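Local coordinates for pesticidal crystal protein Cry4Aa (Bacillus thuringiensis, PDB 2C9K) that kills mosquito larvae as a three-domain delta-endotoxin that binds midgut epithelial cells and causes their colloid-osmotic lysis, at residues 294-299 with 352-357; 332-337 with 434-439. All blocks are in the same frame, centred on the assembly; numbering follows the deposited sequence.

Contact 1. Residues 294-299 with 352-357; sequences TWLDSL and IYIFLL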
ATOM      1  N   THR A 294       8.297  -2.406  10.178  1.00 22.45           N
ATOM      2  CA  THR A 294       8.938  -1.752  11.326  1.00 22.88           C
ATOM      3  C   THR A 294       8.239  -0.452  11.729  1.00 22.67           C
ATOM      4  O   THR A 294       7.640   0.237  10.901  1.00 21.42           O
ATOM      5  CB  THR A 294      10.445  -1.404  11.068  1.00 22.37           C
ATOM      6  OG1 THR A 294      10.553  -0.420  10.032  1.00 21.35           O
ATOM      7  CG2 THR A 294      11.227  -2.636  10.678  1.00 21.51           C
ATOM      8  N   TRP A 295       8.322  -0.128  13.015  1.00 22.60           N
ATOM      9  CA  TRP A 295       7.740   1.102  13.536  1.00 22.91           C
ATOM     10  C   TRP A 295       8.877   2.038  13.958  1.00 23.59           C
ATOM     11  O   TRP A 295       9.846   1.617  14.585  1.00 24.52           O
ATOM     12  CB  TRP A 295       6.830   0.794  14.716  1.00 20.75           C
ATOM     13  CG  TRP A 295       5.761  -0.169  14.378  1.00 20.21           C
ATOM     14  CD1 TRP A 295       5.806  -1.531  14.497  1.00 21.42           C
ATOM     15  CD2 TRP A 295       4.471   0.146  13.865  1.00 20.02           C
ATOM     16  NE1 TRP A 295       4.612  -2.083  14.094  1.00 19.54           N
ATOM     17  CE2 TRP A 295       3.775  -1.073  13.702  1.00 19.66           C
ATOM     18  CE3 TRP A 295       3.832   1.340  13.526  1.00 19.29           C
ATOM     19  CZ2 TRP A 295       2.470  -1.128  13.217  1.00 19.49           C
ATOM     20  CZ3 TRP A 295       2.537   1.282  13.044  1.00 22.74           C
ATOM     21  CH2 TRP A 295       1.869   0.055  12.895  1.00 20.14           C
ATOM     22  N   LEU A 296       8.755   3.308  13.605  1.00 24.37           N
ATOM     23  CA  LEU A 296       9.787   4.288  13.909  1.00 26.57           C
ATOM     24  C   LEU A 296       9.799   4.744  15.355  1.00 28.15           C
ATOM     25  O   LEU A 296       8.921   5.495  15.766  1.00 29.59           O
ATOM     26  CB  LEU A 296       9.601   5.506  13.004  1.00 27.46           C
ATOM     27  CG  LEU A 296      10.690   6.574  13.049  1.00 28.88           C
ATOM     28  CD1 LEU A 296      12.034   5.945  12.639  1.00 28.44           C
ATOM     29  CD2 LEU A 296      10.312   7.723  12.117  1.00 27.41           C
ATOM     30  N   ASP A 297      10.797   4.312  16.124  1.00 29.82           N
ATOM     31  CA  ASP A 297      10.912   4.722  17.531  1.00 30.60           C
ATOM     32  C   ASP A 297      11.375   6.172  17.676  1.00 31.23           C
ATOM     33  O   ASP A 297      10.768   6.954  18.413  1.00 30.30           O
ATOM     34  CB  ASP A 297      11.894   3.829  18.292  1.00 31.47           C
ATOM     35  CG  ASP A 297      11.294   2.509  18.669  1.00 32.44           C
ATOM     36  OD1 ASP A 297      10.080   2.496  18.942  1.00 38.19           O
ATOM     37  OD2 ASP A 297      12.022   1.495  18.710  1.00 30.70           O
ATOM     38  N   SER A 298      12.453   6.524  16.977  1.00 31.04           N
ATOM     39  CA  SER A 298      12.977   7.886  17.047  1.00 31.37           C
ATOM     40  C   SER A 298      13.890   8.268  15.883  1.00 31.09           C
ATOM     41  O   SER A 298      14.456   7.408  15.210  1.00 31.54           O
ATOM     42  CB  SER A 298      13.738   8.082  18.362  1.00 31.46           C
ATOM     43  OG  SER A 298      14.833   7.183  18.461  1.00 31.54           O
ATOM     44  N   LEU A 299      14.013   9.574  15.660  1.00 30.31           N
ATOM     45  CA  LEU A 299      14.869  10.140  14.622  1.00 29.17           C
ATOM     46  C   LEU A 299      16.049  10.808  15.335  1.00 29.81           C
ATOM     47  O   LEU A 299      15.866  11.623  16.230  1.00 28.44           O
ATOM     48  CB  LEU A 299      14.081  11.160  13.805  1.00 27.81           C
ATOM     49  CG  LEU A 299      13.581  10.713  12.431  1.00 28.01           C
ATOM     50  CD1 LEU A 299      13.323   9.222  12.420  1.00 27.41           C
ATOM     51  CD2 LEU A 299      12.326  11.497  12.074  1.00 27.90           C
ATOM     52  N   ILE A 352       1.867   7.048  18.507  1.00 32.79           N
ATOM     53  CA  ILE A 352       2.302   8.425  18.282  1.00 30.16           C
ATOM     54  C   ILE A 352       3.076   8.404  16.954  1.00 29.42           C
ATOM     55  O   ILE A 352       4.197   7.891  16.875  1.00 27.94           O
ATOM     56  CB  ILE A 352       3.210   8.949  19.427  1.00 28.80           C
ATOM     57  CG1 ILE A 352       2.356   9.440  20.606  1.00 27.21           C
ATOM     58  CG2 ILE A 352       4.079  10.092  18.919  1.00 27.70           C
ATOM     59  CD1 ILE A 352       1.747   8.348  21.432  1.00 27.59           C
ATOM     60  N   TYR A 353       2.467   8.962  15.912  1.00 27.83           N
ATOM     61  CA  TYR A 353       3.077   8.952  14.594  1.00 25.86           C
ATOM     62  C   TYR A 353       3.292  10.300  13.929  1.00 24.55           C
ATOM     63  O   TYR A 353       2.645  11.294  14.257  1.00 24.78           O
ATOM     64  CB  TYR A 353       2.236   8.082  13.663  1.00 26.35           C
ATOM     65  CG  TYR A 353       1.677   6.847  14.327  1.00 28.23           C
ATOM     66  CD1 TYR A 353       0.348   6.796  14.742  1.00 28.18           C
ATOM     67  CD2 TYR A 353       2.483   5.733  14.560  1.00 29.42           C
ATOM     68  CE1 TYR A 353      -0.164   5.666  15.376  1.00 30.02           C
ATOM     69  CE2 TYR A 353       1.982   4.597  15.193  1.00 30.19           C
ATOM     70  CZ  TYR A 353       0.659   4.571  15.600  1.00 30.06           C
ATOM     71  OH  TYR A 353       0.171   3.464  16.258  1.00 30.86           O
ATOM     72  N   ILE A 354       4.214  10.310  12.976  1.00 23.07           N
ATOM     73  CA  ILE A 354       4.521  11.503  12.203  1.00 23.67           C
ATOM     74  C   ILE A 354       3.717  11.345  10.907  1.00 23.67           C
ATOM     75  O   ILE A 354       3.926  10.391  10.165  1.00 23.28           O
ATOM     76  CB  ILE A 354       6.045  11.589  11.911  1.00 23.27           C
ATOM     77  CG1 ILE A 354       6.815  11.686  13.230  1.00 23.22           C
ATOM     78  CG2 ILE A 354       6.362  12.807  11.071  1.00 22.74           C
ATOM     79  CD1 ILE A 354       8.320  11.555  13.088  1.00 21.93           C
ATOM     80  N   PHE A 355       2.785  12.263  10.647  1.00 23.03           N
ATOM     81  CA  PHE A 355       1.953  12.164   9.454  1.00 22.43           C
ATOM     82  C   PHE A 355       2.204  13.276   8.448  1.00 23.13           C
ATOM     83  O   PHE A 355       1.657  13.265   7.343  1.00 22.84           O
ATOM     84  CB  PHE A 355       0.479  12.150   9.847  1.00 22.05           C
ATOM     85  CG  PHE A 355      -0.027  13.466  10.362  1.00 22.67           C
ATOM     86  CD1 PHE A 355      -0.274  14.524   9.488  1.00 23.94           C
ATOM     87  CD2 PHE A 355      -0.275  13.647  11.711  1.00 23.11           C
ATOM     88  CE1 PHE A 355      -0.767  15.748   9.954  1.00 23.27           C
ATOM     89  CE2 PHE A 355      -0.767  14.866  12.189  1.00 24.27           C
ATOM     90  CZ  PHE A 355      -1.014  15.918  11.306  1.00 23.12           C
ATOM     91  N   LEU A 356       3.024  14.241   8.840  1.00 23.46           N
ATOM     92  CA  LEU A 356       3.370  15.358   7.974  1.00 24.12           C
ATOM     93  C   LEU A 356       4.567  16.073   8.573  1.00 26.08           C
ATOM     94  O   LEU A 356       4.650  16.237   9.790  1.00 26.70           O
ATOM     95  CB  LEU A 356       2.204  16.343   7.873  1.00 22.76           C
ATOM     96  CG  LEU A 356       2.401  17.565   6.966  1.00 22.48           C
ATOM     97  CD1 LEU A 356       2.447  17.132   5.505  1.00 23.00           C
ATOM     98  CD2 LEU A 356       1.266  18.536   7.171  1.00 21.92           C
ATOM     99  N   LEU A 357       5.518  16.472   7.741  1.00 27.30           N
ATOM    100  CA  LEU A 357       6.645  17.210   8.276  1.00 28.77           C
ATOM    101  C   LEU A 357       7.110  18.286   7.336  1.00 29.78           C
ATOM    102  O   LEU A 357       6.801  18.274   6.141  1.00 29.50           O
ATOM    103  CB  LEU A 357       7.816  16.303   8.654  1.00 28.41           C
ATOM    104  CG  LEU A 357       8.563  15.500   7.612  1.00 29.39           C
ATOM    105  CD1 LEU A 357       9.943  15.146   8.162  1.00 29.94           C
ATOM    106  CD2 LEU A 357       7.770  14.250   7.277  1.00 30.52           C
TER
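Ile354 sets its CD1 methyl against two leucines of strand 294-299. It meets Leu299 tip to tip, with CD1 of Ile354 4.1 Å from CD2 of Leu299, and lies a little farther from Leu296, whose CD2 is 4.4 Å from the same CD1. The isoleucine side chain is extended at its outer end (chi2 171°), which carries the delta methyl out from strand 353-357 to the two leucines. Leu434 touches Leu296, Leu299 and Ile354 alike, and Phe378 lies against both Ile354 and Leu299, so the methyl contact sits inside a larger apolar cluster.

The two strands come from different antiparallel sheets of the middle domain, the beta-prism of three-domain Cry toxins, in which three sheets pack round a common hydrophobic core. Their segment axes approach to 8.9 Å and run almost at right angles (92°). No hydrogen bond joins them, and the interface is made by side chains alone.

At the other end of the contact Tyr353 meets Trp295. The two rings cross obliquely, and CE2 of Tyr353 is 4.0 Å from CZ3 of Trp295 and nearly as close to the neighbouring CE3, so the six-membered part of the indole makes the contact. A chi1 of -38° sets the tyrosine ring beside its own backbone N and swings CE2 across to the indole. The polar ends of both rings are held by other residues: NE1 of Trp295 hydrogen-bonds to OG1 of Thr323, and OH of Tyr353 hydrogen-bonds to OD1 of Asn351, just before the segment. Pro462 touches both aromatic side chains, while His321 meets the indole with its ring inclined by about 25°.

Contact 2. Residues 332-337 with 434-439; sequences SVFGNH and LSFIKS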
ATOM      1  N   SER A 332      21.647   2.446  10.104  1.00 31.37           N
ATOM      2  CA  SER A 332      23.006   2.883   9.813  1.00 31.74           C
ATOM      3  C   SER A 332      23.062   4.364  10.102  1.00 32.10           C
ATOM      4  O   SER A 332      22.030   5.013  10.233  1.00 32.58           O
ATOM      5  CB  SER A 332      23.359   2.650   8.344  1.00 30.08           C
ATOM      6  OG  SER A 332      23.501   1.270   8.066  1.00 33.08           O
ATOM      7  N   VAL A 333      24.263   4.902  10.224  1.00 32.54           N
ATOM      8  CA  VAL A 333      24.382   6.323  10.464  1.00 33.50           C
ATOM      9  C   VAL A 333      24.675   6.925   9.107  1.00 34.61           C
ATOM     10  O   VAL A 333      25.818   6.931   8.663  1.00 36.88           O
ATOM     11  CB  VAL A 333      25.536   6.651  11.439  1.00 32.54           C
ATOM     12  CG1 VAL A 333      25.687   8.156  11.575  1.00 32.24           C
ATOM     13  CG2 VAL A 333      25.254   6.043  12.801  1.00 31.82           C
ATOM     14  N   PHE A 334      23.639   7.399   8.430  1.00 35.13           N
ATOM     15  CA  PHE A 334      23.824   8.009   7.124  1.00 37.02           C
ATOM     16  C   PHE A 334      24.514   9.351   7.335  1.00 38.14           C
ATOM     17  O   PHE A 334      24.612   9.825   8.465  1.00 38.81           O
ATOM     18  CB  PHE A 334      22.471   8.215   6.436  1.00 37.65           C
ATOM     19  CG  PHE A 334      21.605   6.986   6.418  1.00 37.46           C
ATOM     20  CD1 PHE A 334      20.814   6.662   7.512  1.00 37.33           C
ATOM     21  CD2 PHE A 334      21.584   6.149   5.309  1.00 38.15           C
ATOM     22  CE1 PHE A 334      20.008   5.522   7.502  1.00 36.12           C
ATOM     23  CE2 PHE A 334      20.782   5.008   5.294  1.00 37.69           C
ATOM     24  CZ  PHE A 334      19.993   4.700   6.396  1.00 36.56           C
ATOM     25  N   GLY A 335      24.998   9.956   6.255  1.00 39.29           N
ATOM     26  CA  GLY A 335      25.670  11.241   6.366  1.00 40.50           C
ATOM     27  C   GLY A 335      27.152  11.143   6.682  1.00 41.88           C
ATOM     28  O   GLY A 335      27.761  10.084   6.558  1.00 43.01           O
ATOM     29  N   ASN A 336      27.741  12.256   7.095  0.50 43.06           N
ATOM     30  CA  ASN A 336      29.156  12.279   7.424  0.50 43.76           C
ATOM     31  C   ASN A 336      29.316  12.663   8.884  0.50 43.65           C
ATOM     32  O   ASN A 336      29.627  13.804   9.204  0.50 43.09           O
ATOM     33  CB  ASN A 336      29.878  13.284   6.536  0.50 46.25           C
ATOM     34  CG  ASN A 336      31.376  13.211   6.681  1.00 48.53           C
ATOM     35  OD1 ASN A 336      32.110  13.938   6.015  1.00 51.53           O
ATOM     36  ND2 ASN A 336      31.845  12.327   7.552  1.00 49.74           N
ATOM     37  N   HIS A 337      29.108  11.689   9.759  1.00 44.75           N
ATOM     38  CA  HIS A 337      29.186  11.882  11.206  1.00 46.41           C
ATOM     39  C   HIS A 337      30.552  12.278  11.759  1.00 49.08           C
ATOM     40  O   HIS A 337      31.485  11.477  11.765  1.00 49.43           O
ATOM     41  CB  HIS A 337      28.728  10.605  11.919  1.00 42.58           C
ATOM     42  CG  HIS A 337      28.677  10.731  13.410  1.00 39.65           C
ATOM     43  ND1 HIS A 337      28.938   9.675  14.256  1.00 39.15           N
ATOM     44  CD2 HIS A 337      28.371  11.780  14.207  1.00 37.91           C
ATOM     45  CE1 HIS A 337      28.798  10.069  15.508  1.00 37.15           C
ATOM     46  NE2 HIS A 337      28.455  11.343  15.505  1.00 37.07           N
ATOM     47  N   LEU A 434       5.283   8.394   8.910  1.00 15.89           N
ATOM     48  CA  LEU A 434       6.709   8.274   8.613  1.00 16.36           C
ATOM     49  C   LEU A 434       7.226   6.942   9.138  1.00 15.00           C
ATOM     50  O   LEU A 434       6.846   6.515  10.222  1.00 18.55           O
ATOM     51  CB  LEU A 434       7.503   9.421   9.253  1.00 17.24           C
ATOM     52  CG  LEU A 434       8.959   9.409   8.777  1.00 18.65           C
ATOM     53  CD1 LEU A 434       8.997   9.782   7.305  1.00 20.34           C
ATOM     54  CD2 LEU A 434       9.802  10.367   9.593  1.00 20.79           C
ATOM     55  N   SER A 435       8.099   6.280   8.395  0.50 12.72           N
ATOM     56  CA  SER A 435       8.592   5.000   8.870  0.50 11.52           C
ATOM     57  C   SER A 435      10.103   4.876   8.870  0.50 12.59           C
ATOM     58  O   SER A 435      10.650   4.008   9.538  0.50 11.43           O
ATOM     59  CB  SER A 435       7.993   3.868   8.034  0.50  9.46           C
ATOM     60  OG  SER A 435       8.456   3.920   6.701  0.50  5.90           O
ATOM     61  N   PHE A 436      10.774   5.760   8.140  1.00 16.45           N
ATOM     62  CA  PHE A 436      12.231   5.699   8.022  1.00 19.75           C
ATOM     63  C   PHE A 436      12.775   6.867   7.186  1.00 20.52           C
ATOM     64  O   PHE A 436      12.052   7.450   6.372  1.00 19.27           O
ATOM     65  CB  PHE A 436      12.600   4.394   7.315  1.00 21.63           C
ATOM     66  CG  PHE A 436      13.942   3.842   7.686  1.00 23.68           C
ATOM     67  CD1 PHE A 436      14.121   3.176   8.899  1.00 23.00           C
ATOM     68  CD2 PHE A 436      15.010   3.925   6.798  1.00 23.41           C
ATOM     69  CE1 PHE A 436      15.340   2.594   9.218  1.00 25.29           C
ATOM     70  CE2 PHE A 436      16.239   3.344   7.109  1.00 24.64           C
ATOM     71  CZ  PHE A 436      16.403   2.675   8.322  1.00 23.62           C
ATOM     72  N   ILE A 437      14.048   7.200   7.387  1.00 21.72           N
ATOM     73  CA  ILE A 437      14.702   8.255   6.611  1.00 22.30           C
ATOM     74  C   ILE A 437      16.105   7.801   6.210  1.00 22.57           C
ATOM     75  O   ILE A 437      16.987   7.746   7.056  1.00 24.12           O
ATOM     76  CB  ILE A 437      14.842   9.564   7.396  1.00 20.33           C
ATOM     77  CG1 ILE A 437      13.467  10.178   7.657  1.00 20.93           C
ATOM     78  CG2 ILE A 437      15.685  10.541   6.603  1.00 18.92           C
ATOM     79  CD1 ILE A 437      13.524  11.514   8.387  1.00 18.53           C
ATOM     80  N   LYS A 438      16.300   7.463   4.934  1.00 21.83           N
ATOM     81  CA  LYS A 438      17.606   7.028   4.439  1.00 22.56           C
ATOM     82  C   LYS A 438      18.298   8.203   3.784  1.00 25.02           C
ATOM     83  O   LYS A 438      17.677   9.232   3.532  1.00 25.96           O
ATOM     84  CB  LYS A 438      17.469   5.890   3.415  1.00 21.30           C
ATOM     85  CG  LYS A 438      17.483   4.505   4.025  1.00 23.45           C
ATOM     86  CD  LYS A 438      17.173   3.425   3.013  1.00 23.92           C
ATOM     87  CE  LYS A 438      18.299   3.235   2.007  1.00 26.68           C
ATOM     88  NZ  LYS A 438      19.483   2.521   2.547  1.00 24.55           N
ATOM     89  N   SER A 439      19.579   8.044   3.481  1.00 27.51           N
ATOM     90  CA  SER A 439      20.328   9.121   2.862  1.00 28.26           C
ATOM     91  C   SER A 439      21.480   8.589   2.010  1.00 29.56           C
ATOM     92  O   SER A 439      22.145   7.624   2.392  1.00 30.01           O
ATOM     93  CB  SER A 439      20.871  10.033   3.958  1.00 28.61           C
ATOM     94  OG  SER A 439      21.048  11.354   3.495  1.00 32.28           O
TER
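The ring of Phe334 lies against the backbone of the 434-439 strand, with one face over Lys438. CA of Lys438 stands 3.9 Å from the ring centroid and 15° off the ring normal, a CH-pi contact displaced toward the rim. The lysine side chain slants past the CZ-CE2 side of the ring, its CG 3.5 Å from CZ of Phe334. Chi1 of Phe334 (-50°) puts CG beside the backbone N, anti to the carbonyl carbon, and turns the ring onto Lys438 and Ser439. Nearer the ring's root, CB of Phe334 meets CB of Ser439 at 3.5 Å. Beyond the ring's far end, CE2 of Phe436 approaches CZ of Phe334 to 4.1 Å.

The end of strand 329-335, outermost in one sheet of the beta-prism middle domain, packs on strand 432-440, outermost in another.

Around this first shell, His316 meets the Phe334 ring with the planes about 25° apart, and its NE2 hydrogen-bonds to O of Ile437, also bonded by ND2 of Asn318. OG of Ser439 hydrogen-bonds to OE1 of Gln449, and Arg288 makes a cation-pi contact with Phe436. A bound methylpentanediol, probably from the crystallisation liquor, comes within about 3 Å of the Phe334 side chain (nearest atoms).

How the contacts relate
Both contacts belong to the middle domain, and their centres lie about 14 Å apart. Along the chain the segments alternate: 294-299, 332-337, 352-357, then 434-439. Strands 294-303 and 329-335 share one four-stranded sheet, 353-362 belongs to the second, and 432-440 to the three-stranded third, so contact 1 joins the first sheet to the second and contact 2 the first to the third. The two meet directly at Leu434, whose N lies 2.7 Å from O of Ile354, a probable hydrogen bond that joins strand 353-362 to strand 432-440, so the second and third sheets also meet there. Leu299 also packs on Ile437. Together they link all three sheets of the prism through residues distant in sequence.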